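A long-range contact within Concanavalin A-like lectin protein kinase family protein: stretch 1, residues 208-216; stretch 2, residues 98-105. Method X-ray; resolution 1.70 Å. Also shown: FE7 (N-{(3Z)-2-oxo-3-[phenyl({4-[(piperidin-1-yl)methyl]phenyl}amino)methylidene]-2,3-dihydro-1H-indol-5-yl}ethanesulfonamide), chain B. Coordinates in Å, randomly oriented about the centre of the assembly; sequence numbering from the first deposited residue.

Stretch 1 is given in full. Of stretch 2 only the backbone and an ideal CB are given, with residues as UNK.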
# COMPACT_ATOMS: atom_id res chain seq x y z
N LEU A 208 0.90 9.61 -6.00
CA LEU A 208 0.14 10.87 -6.17
C LEU A 208 -0.69 11.22 -4.95
O LEU A 208 -0.85 12.41 -4.64
CB LEU A 208 -0.71 10.79 -7.43
CG LEU A 208 0.11 10.68 -8.71
CD1 LEU A 208 -0.74 10.59 -9.94
CD2 LEU A 208 1.13 11.81 -8.88
N GLU A 209 -1.24 10.21 -4.26
CA GLU A 209 -1.94 10.42 -2.99
C GLU A 209 -0.99 11.00 -1.97
O GLU A 209 -1.36 11.86 -1.19
CB GLU A 209 -2.56 9.14 -2.43
CG GLU A 209 -3.66 8.55 -3.29
CD GLU A 209 -4.26 7.29 -2.78
OE1 GLU A 209 -3.47 6.43 -2.27
OE2 GLU A 209 -5.53 7.13 -2.87
N ILE A 210 0.24 10.45 -1.90
CA ILE A 210 1.22 10.94 -0.95
C ILE A 210 1.66 12.41 -1.23
O ILE A 210 1.75 13.23 -0.31
CB ILE A 210 2.41 9.96 -0.93
CG1 ILE A 210 2.00 8.64 -0.32
CG2 ILE A 210 3.62 10.51 -0.19
CD1 ILE A 210 3.06 7.55 -0.43
N ALA A 211 1.90 12.74 -2.48
CA ALA A 211 2.24 14.12 -2.89
C ALA A 211 1.12 15.13 -2.53
O ALA A 211 1.41 16.25 -2.10
CB ALA A 211 2.46 14.16 -4.38
N SER A 212 -0.11 14.69 -2.72
CA SER A 212 -1.27 15.61 -2.74
C SER A 212 -2.08 15.61 -1.44
O SER A 212 -2.87 16.55 -1.18
CB SER A 212 -2.17 15.25 -3.94
OG SER A 212 -2.90 14.04 -3.70
N GLY A 213 -1.93 14.57 -0.62
CA GLY A 213 -2.78 14.35 0.53
C GLY A 213 -4.24 14.13 0.20
O GLY A 213 -5.10 14.39 1.04
N ARG A 214 -4.54 13.65 -1.01
CA ARG A 214 -5.90 13.45 -1.50
C ARG A 214 -6.07 12.00 -1.88
O ARG A 214 -5.18 11.42 -2.54
CB ARG A 214 -6.16 14.29 -2.75
CG ARG A 214 -6.17 15.78 -2.45
CD ARG A 214 -6.31 16.58 -3.73
NE ARG A 214 -6.10 18.02 -3.51
CZ ARG A 214 -7.03 18.88 -3.05
NH1 ARG A 214 -8.25 18.47 -2.72
NH2 ARG A 214 -6.70 20.18 -2.91
N ARG A 215 -7.20 11.42 -1.46
CA ARG A 215 -7.52 10.06 -1.79
C ARG A 215 -7.92 9.92 -3.26
O ARG A 215 -8.66 10.78 -3.82
CB ARG A 215 -8.64 9.56 -0.85
CG ARG A 215 -8.82 8.05 -0.88
CD ARG A 215 -9.98 7.60 0.00
NE ARG A 215 -9.84 7.94 1.40
CZ ARG A 215 -9.23 7.21 2.33
NH1 ARG A 215 -8.60 6.09 2.02
NH2 ARG A 215 -9.24 7.62 3.61
N SER A 216 -7.49 8.83 -3.89
CA SER A 216 -7.77 8.54 -5.29
C SER A 216 -9.26 8.69 -5.64
O SER A 216 -9.57 9.33 -6.65
CB SER A 216 -7.38 7.10 -5.65
OG SER A 216 -7.63 6.88 -7.03
N UNK A 98 -1.28 2.76 10.01
CA UNK A 98 -1.18 2.73 8.58
C UNK A 98 -1.07 4.12 7.98
O UNK A 98 -1.48 5.12 8.57
CB UNK A 98 -2.39 2.00 7.99
N UNK A 99 -0.51 4.19 6.79
CA UNK A 99 -0.18 5.46 6.18
C UNK A 99 -1.41 6.36 5.92
O UNK A 99 -1.33 7.60 6.06
CB UNK A 99 0.56 5.20 4.87
N UNK A 100 -2.49 5.73 5.51
CA UNK A 100 -3.76 6.45 5.25
C UNK A 100 -4.19 7.34 6.44
O UNK A 100 -4.68 8.43 6.24
CB UNK A 100 -4.87 5.44 4.94
N UNK A 101 -3.94 6.87 7.66
CA UNK A 101 -4.31 7.60 8.89
C UNK A 101 -3.56 8.88 9.02
O UNK A 101 -4.09 9.85 9.55
CB UNK A 101 -4.06 6.74 10.13
N UNK A 102 -2.37 8.97 8.43
CA UNK A 102 -1.57 10.21 8.46
C UNK A 102 -1.84 11.10 7.29
O UNK A 102 -2.17 12.28 7.45
CB UNK A 102 -0.08 9.89 8.50
N UNK A 103 -1.80 10.53 6.10
CA UNK A 103 -1.94 11.38 4.92
C UNK A 103 -3.35 11.87 4.65
O UNK A 103 -3.51 12.97 4.11
CB UNK A 103 -1.44 10.62 3.69
N UNK A 104 -4.37 11.06 4.94
CA UNK A 104 -5.77 11.50 4.71
C UNK A 104 -6.49 11.95 5.98
O UNK A 104 -7.25 12.94 5.93
CB UNK A 104 -6.57 10.36 4.07
N UNK A 105 -6.29 11.23 7.08
CA UNK A 105 -7.01 11.47 8.34
C UNK A 105 -6.33 12.35 9.38
O UNK A 105 -6.82 12.43 10.51
CB UNK A 105 -7.30 10.12 8.99
C4 FE7 B . -1.43 -3.84 11.64
C14 FE7 B . -5.65 -1.10 10.37
C5 FE7 B . -0.33 -4.67 11.91
C6 FE7 B . -0.01 -5.74 11.10
C11 FE7 B . -3.48 -1.50 12.07
C7 FE7 B . -0.78 -5.98 9.98
C8 FE7 B . -0.30 -3.12 13.57
C9 FE7 B . -1.47 -2.83 12.69
C10 FE7 B . -2.30 -1.76 12.92
C12 FE7 B . -4.56 -2.37 12.08
C13 FE7 B . -5.63 -2.17 11.23
N1 FE7 B . 0.31 -4.21 13.05
N2 FE7 B . -1.97 -0.88 13.88
C3 FE7 B . -2.19 -4.08 10.50
N3 FE7 B . -4.99 3.57 17.41
O2 FE7 B . 0.04 -2.51 14.57
C2 FE7 B . -1.84 -5.14 9.66
N FE7 B . -2.48 -5.35 8.40
S FE7 B . -3.67 -4.52 7.68
O FE7 B . -4.36 -3.75 8.66
O1 FE7 B . -4.40 -5.45 6.87
C1 FE7 B . -2.67 -3.48 6.67
C FE7 B . -1.59 -4.34 6.06
C16 FE7 B . -3.51 -0.42 11.20
C15 FE7 B . -4.59 -0.22 10.36
C17 FE7 B . -2.59 0.26 14.43
C22 FE7 B . -3.86 0.67 14.05
C21 FE7 B . -4.41 1.82 14.59
C20 FE7 B . -3.71 2.58 15.52
C19 FE7 B . -2.44 2.16 15.89
C18 FE7 B . -1.88 1.01 15.36
C23 FE7 B . -4.32 3.82 16.13
C28 FE7 B . -5.43 4.82 18.02
C27 FE7 B . -6.04 4.59 19.38
C26 FE7 B . -7.20 3.61 19.30
C25 FE7 B . -6.79 2.35 18.56
C24 FE7 B . -6.15 2.70 17.23

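Position 98 lies before the helix, with phi/psi of -95/157, and its ideal CB has no atom of stretch 1 within 5.5 Å. Stretch 1 therefore sets no preference, although a residue just ahead of a helix is often a small polar one. The deposited residue is Ser98, whose OG lies 3.4 Å from C15 of FE7.

At position 99, CA-to-CB points toward stretch 1, but the ideal CB again finds nothing within 5.5 Å. The gap calls for reach, and the nearest side chain offered, Ile210 with its CD1 extended in this direction, is apolar. Leucine, isoleucine or methionine would all suit. Leu99, with chi1 t and chi2 p, brings CD2 to 3.8 Å from Ile210 CD1.

Position 100 also points toward stretch 1, and its ideal CB is 4.8 Å from Arg215 NH1. A nearby guanidinium makes an acidic or neutral polar residue plausible. Asp100 is deposited, but its closest side-chain approach to stretch 1 is Asp100 CB to Arg215 NH1, 4.7 Å, and Asp100 OD1 accepts from Ser98 OG at 2.5 Å instead. Proximity to a charge suggested the residue type without predicting its partner.

Positions 101 and 102 are helical and unconstrained by stretch 1: CA-to-CB at 101 points away, that at 102 is out of reach, and many side chains would fit either. They are Ser101 and His102, the latter with ND1 and NE2 both hydrogen-bonded to partners outside the two stretches.

Position 103 marks the closest CA-to-CA approach, its CA 5.4 Å from Gly213 CA. CA-to-CB points toward stretch 1, and the ideal CB lies 5.0 Å from Glu209 O, 5.1 Å from Gly213 CA and 5.4 Å from Ile210 CA. This space beside the helix end suits a medium aliphatic residue: valine, isoleucine or leucine. Ile103, with chi1 p and chi2 t, sends CD1 to 4.3 Å from Ile210 CG1 and 4.0 Å from Glu209 O. Its backbone matters too: one water donates to both Ile103 O and Gly213 O, at 2.7 Å each, bridging two carbonyls that cannot hydrogen-bond to each other.

Position 104 points toward stretch 1, its ideal CB 3.9 Å from Arg215 NH2 and 5.2 Å from Gly213 O. Beyond it lie the Arg214-Arg215 backbone, the Arg215 side chain and the Glu209 carboxylate, so an acid could answer the guanidinium, while a broad, flat ring could lie against several of these groups at once. Phe104 does the latter and has the largest area covered by stretch 1. Arg215 CB sits over one ring face, 4.0 Å from the centroid and 10° off the normal, a CH-pi contact; Glu209 CD approaches the edge, 3.6 Å from Phe104 CZ.

Position 105 points sideways, with no stretch 1 atom within 5.5 Å of its ideal CB. Space permits a long polar chain. Lys105 is deposited, its end nearer to stretch 1 than its CB, the closest approach being Lys105 CE to Arg215 NH2, 4.6 Å.

Stretch 2, residues 98-105: SLDSHIFK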
# COMPACT_ATOMS: atom_id res chain seq x y z
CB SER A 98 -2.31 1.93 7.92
OG SER A 98 -3.58 2.33 8.41
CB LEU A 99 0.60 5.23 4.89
CG LEU A 99 1.00 6.38 4.00
CD1 LEU A 99 1.83 7.39 4.77
CD2 LEU A 99 1.77 5.88 2.79
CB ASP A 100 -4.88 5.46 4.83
CG ASP A 100 -5.21 4.45 5.90
OD1 ASP A 100 -4.27 3.87 6.53
OD2 ASP A 100 -6.43 4.23 6.17
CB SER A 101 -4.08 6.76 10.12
OG SER A 101 -4.98 5.68 10.08
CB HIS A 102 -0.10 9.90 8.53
CG HIS A 102 0.28 9.18 9.77
ND1 HIS A 102 0.91 9.81 10.82
CD2 HIS A 102 0.18 7.88 10.12
CE1 HIS A 102 1.19 8.93 11.76
NE2 HIS A 102 0.73 7.76 11.37
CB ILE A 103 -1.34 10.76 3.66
CG1 ILE A 103 -2.02 9.45 3.26
CG2 ILE A 103 0.17 10.62 3.82
CD1 ILE A 103 -1.72 9.16 1.80
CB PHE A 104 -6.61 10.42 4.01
CG PHE A 104 -5.98 9.85 2.77
CD1 PHE A 104 -5.45 10.68 1.78
CD2 PHE A 104 -5.97 8.48 2.55
CE1 PHE A 104 -4.88 10.14 0.66
CE2 PHE A 104 -5.40 7.94 1.38
CZ PHE A 104 -4.88 8.78 0.47
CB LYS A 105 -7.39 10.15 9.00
CG LYS A 105 -8.29 9.28 8.14
CD LYS A 105 -8.46 7.92 8.78
CE LYS A 105 -9.61 7.14 8.16
NZ LYS A 105 -9.68 5.80 8.83
O HOH W 1 -4.95 15.23 3.60
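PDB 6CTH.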